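Local coordinates for protein Bd0816 (PDB 5CER) that probably acts as a serine-type D-Ala-D-Ala carboxypeptidase of the peptidase S13 family, within the beta-lactamase clan, at residues F145-Y154 with M168-I179. The protein carries 2 engineered substitutions. Numbering follows the deposited sequence.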
ATOM      1  N   PHE A 145      -7.986   3.449 -23.691  1.00 35.24           N
ATOM      2  CA  PHE A 145      -6.907   3.122 -24.646  1.00 33.87           C
ATOM      3  C   PHE A 145      -6.999   3.921 -25.976  1.00 34.26           C
ATOM      4  O   PHE A 145      -5.966   4.319 -26.513  1.00 34.62           O
ATOM      5  CB  PHE A 145      -6.872   1.623 -24.960  1.00 33.39           C
ATOM      6  CG  PHE A 145      -5.671   1.198 -25.769  1.00 32.06           C
ATOM      7  CD1 PHE A 145      -5.640   1.330 -27.149  1.00 31.59           C
ATOM      8  CD2 PHE A 145      -4.552   0.690 -25.131  1.00 31.69           C
ATOM      9  CE1 PHE A 145      -4.528   0.931 -27.870  1.00 31.51           C
ATOM     10  CE2 PHE A 145      -3.418   0.320 -25.845  1.00 29.89           C
ATOM     11  CZ  PHE A 145      -3.411   0.420 -27.202  1.00 30.32           C
ATOM     12  N   SER A 146      -8.212   4.156 -26.472  1.00 34.61           N
ATOM     13  CA  SER A 146      -8.450   4.825 -27.753  1.00 35.15           C
ATOM     14  C   SER A 146      -8.686   6.331 -27.687  1.00 36.65           C
ATOM     15  O   SER A 146      -8.737   6.982 -28.727  1.00 38.38           O
ATOM     16  CB  SER A 146      -9.702   4.261 -28.380  1.00 35.83           C
ATOM     17  OG  SER A 146      -9.578   2.892 -28.605  1.00 36.01           O
ATOM     18  N   THR A 147      -8.872   6.897 -26.504  1.00 36.99           N
ATOM     19  CA  THR A 147      -9.167   8.324 -26.408  1.00 38.83           C
ATOM     20  C   THR A 147      -7.872   9.136 -26.381  1.00 37.56           C
ATOM     21  O   THR A 147      -6.774   8.572 -26.248  1.00 35.03           O
ATOM     22  CB  THR A 147     -10.080   8.649 -25.194  1.00 41.14           C
ATOM     23  OG1 THR A 147      -9.629   7.945 -24.030  1.00 40.10           O
ATOM     24  CG2 THR A 147     -11.541   8.279 -25.459  1.00 42.00           C
ATOM     25  N   ALA A 148      -8.010  10.459 -26.482  1.00 38.80           N
ATOM     26  CA  ALA A 148      -6.880  11.387 -26.292  1.00 38.96           C
ATOM     27  C   ALA A 148      -6.057  11.030 -25.047  1.00 37.82           C
ATOM     28  O   ALA A 148      -6.625  10.865 -23.951  1.00 38.68           O
ATOM     29  CB  ALA A 148      -7.370  12.808 -26.174  1.00 40.92           C
ATOM     30  N   ILE A 149      -4.746  10.867 -25.219  1.00 36.21           N
ATOM     31  CA  ILE A 149      -3.865  10.584 -24.098  1.00 35.86           C
ATOM     32  C   ILE A 149      -3.856  11.775 -23.109  1.00 37.76           C
ATOM     33  O   ILE A 149      -3.771  12.935 -23.529  1.00 38.86           O
ATOM     34  CB  ILE A 149      -2.436  10.219 -24.564  1.00 34.81           C
ATOM     35  CG1 ILE A 149      -2.477   8.876 -25.287  1.00 33.11           C
ATOM     36  CG2 ILE A 149      -1.463  10.148 -23.366  1.00 34.22           C
ATOM     37  CD1 ILE A 149      -1.150   8.395 -25.806  1.00 31.67           C
ATOM     38  N   ASN A 150      -3.921  11.471 -21.803  1.00 37.62           N
ATOM     39  CA  ASN A 150      -3.741  12.476 -20.757  1.00 39.49           C
ATOM     40  C   ASN A 150      -2.294  12.926 -20.789  1.00 39.70           C
ATOM     41  O   ASN A 150      -1.397  12.187 -20.366  1.00 37.45           O
ATOM     42  CB  ASN A 150      -4.101  11.872 -19.401  1.00 39.29           C
ATOM     43  CG  ASN A 150      -4.066  12.874 -18.260  1.00 41.30           C
ATOM     44  OD1 ASN A 150      -3.066  13.591 -18.033  1.00 41.45           O
ATOM     45  ND2 ASN A 150      -5.127  12.881 -17.489  1.00 42.62           N
ATOM     46  N   ARG A 151      -2.075  14.129 -21.311  1.00 42.40           N
ATOM     47  CA  ARG A 151      -0.707  14.684 -21.452  1.00 44.35           C
ATOM     48  C   ARG A 151       0.107  14.746 -20.155  1.00 42.93           C
ATOM     49  O   ARG A 151       1.274  14.325 -20.141  1.00 40.41           O
ATOM     50  CB  ARG A 151      -0.717  16.072 -22.146  1.00 48.80           C
ATOM     51  CG  ARG A 151      -0.659  16.033 -23.678  1.00 51.60           C
ATOM     52  CD  ARG A 151       0.466  15.113 -24.174  1.00 52.85           C
ATOM     53  NE  ARG A 151       0.025  14.057 -25.076  1.00 54.07           N
ATOM     54  CZ  ARG A 151       0.769  12.993 -25.429  1.00 58.72           C
ATOM     55  NH1 ARG A 151       2.001  12.806 -24.942  1.00 57.65           N
ATOM     56  NH2 ARG A 151       0.271  12.092 -26.292  1.00 57.08           N
ATOM     57  N   ALA A 152      -0.520  15.218 -19.078  1.00 43.98           N
ATOM     58  CA  ALA A 152       0.164  15.330 -17.788  1.00 44.93           C
ATOM     59  C   ALA A 152       0.574  13.957 -17.231  1.00 42.95           C
ATOM     60  O   ALA A 152       1.715  13.785 -16.765  1.00 42.54           O
ATOM     61  CB  ALA A 152      -0.679  16.107 -16.798  1.00 47.16           C
ATOM     62  N   MET A 153      -0.333  12.977 -17.301  1.00 42.33           N
ATOM     63  CA  MET A 153      -0.038  11.633 -16.816  1.00 41.41           C
ATOM     64  C   MET A 153       0.971  10.894 -17.629  1.00 38.63           C
ATOM     65  O   MET A 153       1.867  10.264 -17.065  1.00 38.46           O
ATOM     66  CB  MET A 153      -1.304  10.814 -16.654  1.00 43.58           C
ATOM     67  CG  MET A 153      -2.038  11.344 -15.482  1.00 48.71           C
ATOM     68  SD  MET A 153      -3.310  10.434 -14.702  1.00 56.77           S
ATOM     69  CE  MET A 153      -2.285   9.201 -13.886  1.00 53.86           C
ATOM     70  N   TYR A 154       0.832  10.942 -18.946  1.00 37.35           N
ATOM     71  CA  TYR A 154       1.846  10.340 -19.820  1.00 35.73           C
ATOM     72  C   TYR A 154       3.260  10.904 -19.510  1.00 36.15           C
ATOM     73  O   TYR A 154       4.248  10.182 -19.455  1.00 33.27           O
ATOM     74  CB  TYR A 154       1.506  10.567 -21.297  1.00 35.12           C
ATOM     75  CG  TYR A 154       2.477   9.851 -22.219  1.00 33.21           C
ATOM     76  CD1 TYR A 154       3.692  10.443 -22.581  1.00 33.29           C
ATOM     77  CD2 TYR A 154       2.185   8.586 -22.719  1.00 30.62           C
ATOM     78  CE1 TYR A 154       4.596   9.781 -23.389  1.00 32.14           C
ATOM     79  CE2 TYR A 154       3.102   7.911 -23.506  1.00 30.12           C
ATOM     80  CZ  TYR A 154       4.301   8.508 -23.847  1.00 30.28           C
ATOM     81  OH  TYR A 154       5.181   7.844 -24.634  1.00 28.78           O
ATOM     82  N   MET A 168      10.787   6.146 -23.901  1.00 32.32           N
ATOM     83  CA  MET A 168       9.435   6.365 -24.415  1.00 31.36           C
ATOM     84  C   MET A 168       9.433   7.630 -25.247  1.00 30.99           C
ATOM     85  O   MET A 168      10.176   8.564 -24.990  1.00 30.72           O
ATOM     86  CB  MET A 168       8.437   6.541 -23.287  1.00 31.73           C
ATOM     87  CG  MET A 168       8.302   5.331 -22.376  1.00 31.90           C
ATOM     88  SD  MET A 168       7.184   5.659 -20.984  1.00 32.39           S
ATOM     89  CE  MET A 168       5.598   5.800 -21.797  1.00 30.99           C
ATOM     90  N   LEU A 169       8.594   7.651 -26.285  1.00 30.96           N
ATOM     91  CA  LEU A 169       8.461   8.846 -27.129  1.00 32.26           C
ATOM     92  C   LEU A 169       7.824   9.976 -26.330  1.00 32.76           C
ATOM     93  O   LEU A 169       7.052   9.732 -25.437  1.00 30.15           O
ATOM     94  CB  LEU A 169       7.625   8.522 -28.363  1.00 32.34           C
ATOM     95  CG  LEU A 169       8.260   7.532 -29.339  1.00 31.91           C
ATOM     96  CD1 LEU A 169       7.219   6.990 -30.298  1.00 31.67           C
ATOM     97  CD2 LEU A 169       9.414   8.191 -30.105  1.00 33.60           C
ATOM     98  N   GLU A 170       8.183  11.207 -26.654  1.00 36.61           N
ATOM     99  CA  GLU A 170       7.533  12.365 -26.031  1.00 39.86           C
ATOM    100  C   GLU A 170       6.012  12.404 -26.228  1.00 39.50           C
ATOM    101  O   GLU A 170       5.273  12.661 -25.283  1.00 37.69           O
ATOM    102  CB  GLU A 170       8.095  13.686 -26.544  1.00 43.23           C
ATOM    103  CG  GLU A 170       7.943  14.796 -25.515  1.00 46.25           C
ATOM    104  CD  GLU A 170       8.507  16.123 -25.973  1.00 51.11           C
ATOM    105  OE1 GLU A 170       9.366  16.138 -26.899  1.00 53.73           O
ATOM    106  OE2 GLU A 170       8.088  17.163 -25.395  1.00 53.96           O
ATOM    107  N   LYS A 171       5.561  12.115 -27.443  1.00 47.21           N
ATOM    108  CA  LYS A 171       4.205  12.519 -27.855  1.00 50.03           C
ATOM    109  C   LYS A 171       3.549  11.538 -28.849  1.00 47.70           C
ATOM    110  O   LYS A 171       3.156  11.913 -29.946  1.00 49.67           O
ATOM    111  CB  LYS A 171       4.259  14.006 -28.297  1.00 55.41           C
ATOM    112  CG  LYS A 171       2.967  14.666 -28.887  1.00 61.08           C
ATOM    113  CD  LYS A 171       2.092  15.351 -27.823  1.00 63.73           C
ATOM    114  CE  LYS A 171       0.945  16.310 -28.336  1.00 65.92           C
ATOM    115  NZ  LYS A 171       0.925  16.715 -29.787  1.00 69.61           N
ATOM    116  N   PRO A 172       3.421  10.267 -28.450  1.00 44.51           N
ATOM    117  CA  PRO A 172       2.812   9.283 -29.325  1.00 43.70           C
ATOM    118  C   PRO A 172       1.310   9.307 -29.273  1.00 43.17           C
ATOM    119  O   PRO A 172       0.700   9.853 -28.323  1.00 42.88           O
ATOM    120  CB  PRO A 172       3.280   7.975 -28.722  1.00 42.96           C
ATOM    121  CG  PRO A 172       3.272   8.246 -27.243  1.00 41.14           C
ATOM    122  CD  PRO A 172       3.773   9.668 -27.136  1.00 43.09           C
ATOM    123  N   THR A 173       0.703   8.782 -30.320  1.00 43.71           N
ATOM    124  CA  THR A 173      -0.761   8.610 -30.399  1.00 43.94           C
ATOM    125  C   THR A 173      -1.097   7.268 -31.009  1.00 43.64           C
ATOM    126  O   THR A 173      -0.260   6.668 -31.667  1.00 43.40           O
ATOM    127  CB  THR A 173      -1.481   9.738 -31.215  1.00 44.53           C
ATOM    128  OG1 THR A 173      -1.254   9.491 -32.582  1.00 46.78           O
ATOM    129  CG2 THR A 173      -1.001  11.149 -30.880  1.00 44.83           C
ATOM    130  N   ILE A 174      -2.344   6.854 -30.795  1.00 43.95           N
ATOM    131  CA  ILE A 174      -2.934   5.719 -31.459  1.00 45.07           C
ATOM    132  C   ILE A 174      -4.407   6.039 -31.798  1.00 46.56           C
ATOM    133  O   ILE A 174      -5.035   6.875 -31.146  1.00 47.17           O
ATOM    134  CB  ILE A 174      -2.820   4.458 -30.573  1.00 43.47           C
ATOM    135  CG1 ILE A 174      -2.931   3.181 -31.416  1.00 44.13           C
ATOM    136  CG2 ILE A 174      -3.859   4.458 -29.467  1.00 41.73           C
ATOM    137  CD1 ILE A 174      -1.695   2.884 -32.222  1.00 44.80           C
ATOM    138  N   GLU A 175      -4.907   5.446 -32.880  1.00 48.37           N
ATOM    139  CA  GLU A 175      -6.331   5.490 -33.247  1.00 49.81           C
ATOM    140  C   GLU A 175      -6.774   4.050 -33.428  1.00 48.88           C
ATOM    141  O   GLU A 175      -6.052   3.256 -34.029  1.00 49.47           O
ATOM    142  CB  GLU A 175      -6.536   6.208 -34.560  1.00 54.07           C
ATOM    143  CG  GLU A 175      -6.530   7.713 -34.514  1.00 57.20           C
ATOM    144  CD  GLU A 175      -6.857   8.326 -35.871  1.00 62.08           C
ATOM    145  OE1 GLU A 175      -7.220   7.603 -36.847  1.00 65.83           O
ATOM    146  OE2 GLU A 175      -6.757   9.560 -35.975  1.00 67.09           O
ATOM    147  N   VAL A 176      -7.965   3.734 -32.952  1.00 47.99           N
ATOM    148  CA  VAL A 176      -8.545   2.414 -33.103  1.00 48.22           C
ATOM    149  C   VAL A 176      -9.982   2.567 -33.546  1.00 49.80           C
ATOM    150  O   VAL A 176     -10.806   3.184 -32.881  1.00 50.79           O
ATOM    151  CB  VAL A 176      -8.501   1.614 -31.785  1.00 45.88           C
ATOM    152  CG1 VAL A 176      -8.999   0.188 -31.981  1.00 45.19           C
ATOM    153  CG2 VAL A 176      -7.090   1.615 -31.240  1.00 44.19           C
ATOM    154  N   ARG A 177     -10.275   2.020 -34.696  1.00 51.76           N
ATOM    155  CA  ARG A 177     -11.605   2.084 -35.246  1.00 53.73           C
ATOM    156  C   ARG A 177     -12.605   1.105 -34.622  1.00 52.44           C
ATOM    157  O   ARG A 177     -13.679   1.518 -34.232  1.00 52.14           O
ATOM    158  CB  ARG A 177     -11.527   1.764 -36.735  1.00 56.77           C
ATOM    159  CG  ARG A 177     -12.810   2.124 -37.440  1.00 59.88           C
ATOM    160  CD  ARG A 177     -12.722   2.249 -38.924  1.00 63.43           C
ATOM    161  NE  ARG A 177     -12.369   3.579 -39.426  1.00 65.18           N
ATOM    162  CZ  ARG A 177     -11.838   3.727 -40.622  1.00 70.04           C
ATOM    163  NH1 ARG A 177     -11.705   2.658 -41.394  1.00 72.73           N
ATOM    164  NH2 ARG A 177     -11.472   4.910 -41.076  1.00 73.66           N
ATOM    165  N   ASN A 178     -12.288  -0.187 -34.644  1.00 51.62           N
ATOM    166  CA  ASN A 178     -13.190  -1.224 -34.162  1.00 51.42           C
ATOM    167  C   ASN A 178     -12.493  -2.066 -33.145  1.00 49.15           C
ATOM    168  O   ASN A 178     -11.297  -2.299 -33.238  1.00 48.89           O
ATOM    169  CB  ASN A 178     -13.666  -2.105 -35.296  1.00 53.18           C
ATOM    170  CG  ASN A 178     -14.659  -1.387 -36.193  1.00 56.10           C
ATOM    171  OD1 ASN A 178     -15.662  -0.867 -35.735  1.00 55.71           O
ATOM    172  ND2 ASN A 178     -14.373  -1.341 -37.485  1.00 59.48           N
ATOM    173  N   ILE A 179     -13.257  -2.465 -32.155  1.00 47.98           N
ATOM    174  CA  ILE A 179     -12.772  -3.253 -31.049  1.00 47.50           C
ATOM    175  C   ILE A 179     -13.807  -4.377 -30.829  1.00 47.73           C
ATOM    176  O   ILE A 179     -15.008  -4.101 -30.767  1.00 48.26           O
ATOM    177  CB  ILE A 179     -12.647  -2.368 -29.769  1.00 46.52           C
ATOM    178  CG1 ILE A 179     -11.518  -1.321 -29.911  1.00 46.82           C
ATOM    179  CG2 ILE A 179     -12.442  -3.221 -28.531  1.00 45.42           C
ATOM    180  CD1 ILE A 179     -11.771  -0.026 -29.148  1.00 46.27           C
TER
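Y154 reaches across to L169 with its hydroxyl, donating from OH to the backbone O of L169 at 2.8 Å. That acceptor lies at the edge of the ring, in its plane, while OH is tilted 18° from the carbonyl plane of L169. CB of Y154 points toward 168-179, and with CG anti to the backbone N (chi1 -175°) the ring carries OH to L169. P172 CD packs 3.5 Å from Y154 CZ, and M168 CE also approaches this atom, so apolar atoms flank the phenol end, both oblique to the ring. K171 CD covers the centre of one guanidinium face of R151, 3.6 Å above its plane, while I149 CG2 of the same segment as R151 lies offset over the other. At the edge, R151 NH2 gives a weak, bent bond to P172 O (3.1 Å, 133° at the hydrogen). Farther along, F145 CE1 meets I174 CG2 at 3.9 Å, and S146 OG, hydrogen-bonded to L141 O, rests against V176 CB and I179 CD1.

In the second shell, N150 is the N-cap of helix 151-163: its OD1 accepts from M153 N at 2.9 Å, capping the first turn, which carries R151 and Y154. The linker between helices 130-145 and 151-163 runs beside the segment entering strand 175-181, an outermost strand of the mixed sheet, which pairs in parallel with strand 98-104, while helix 81-93 touches P172 and L169 through N92.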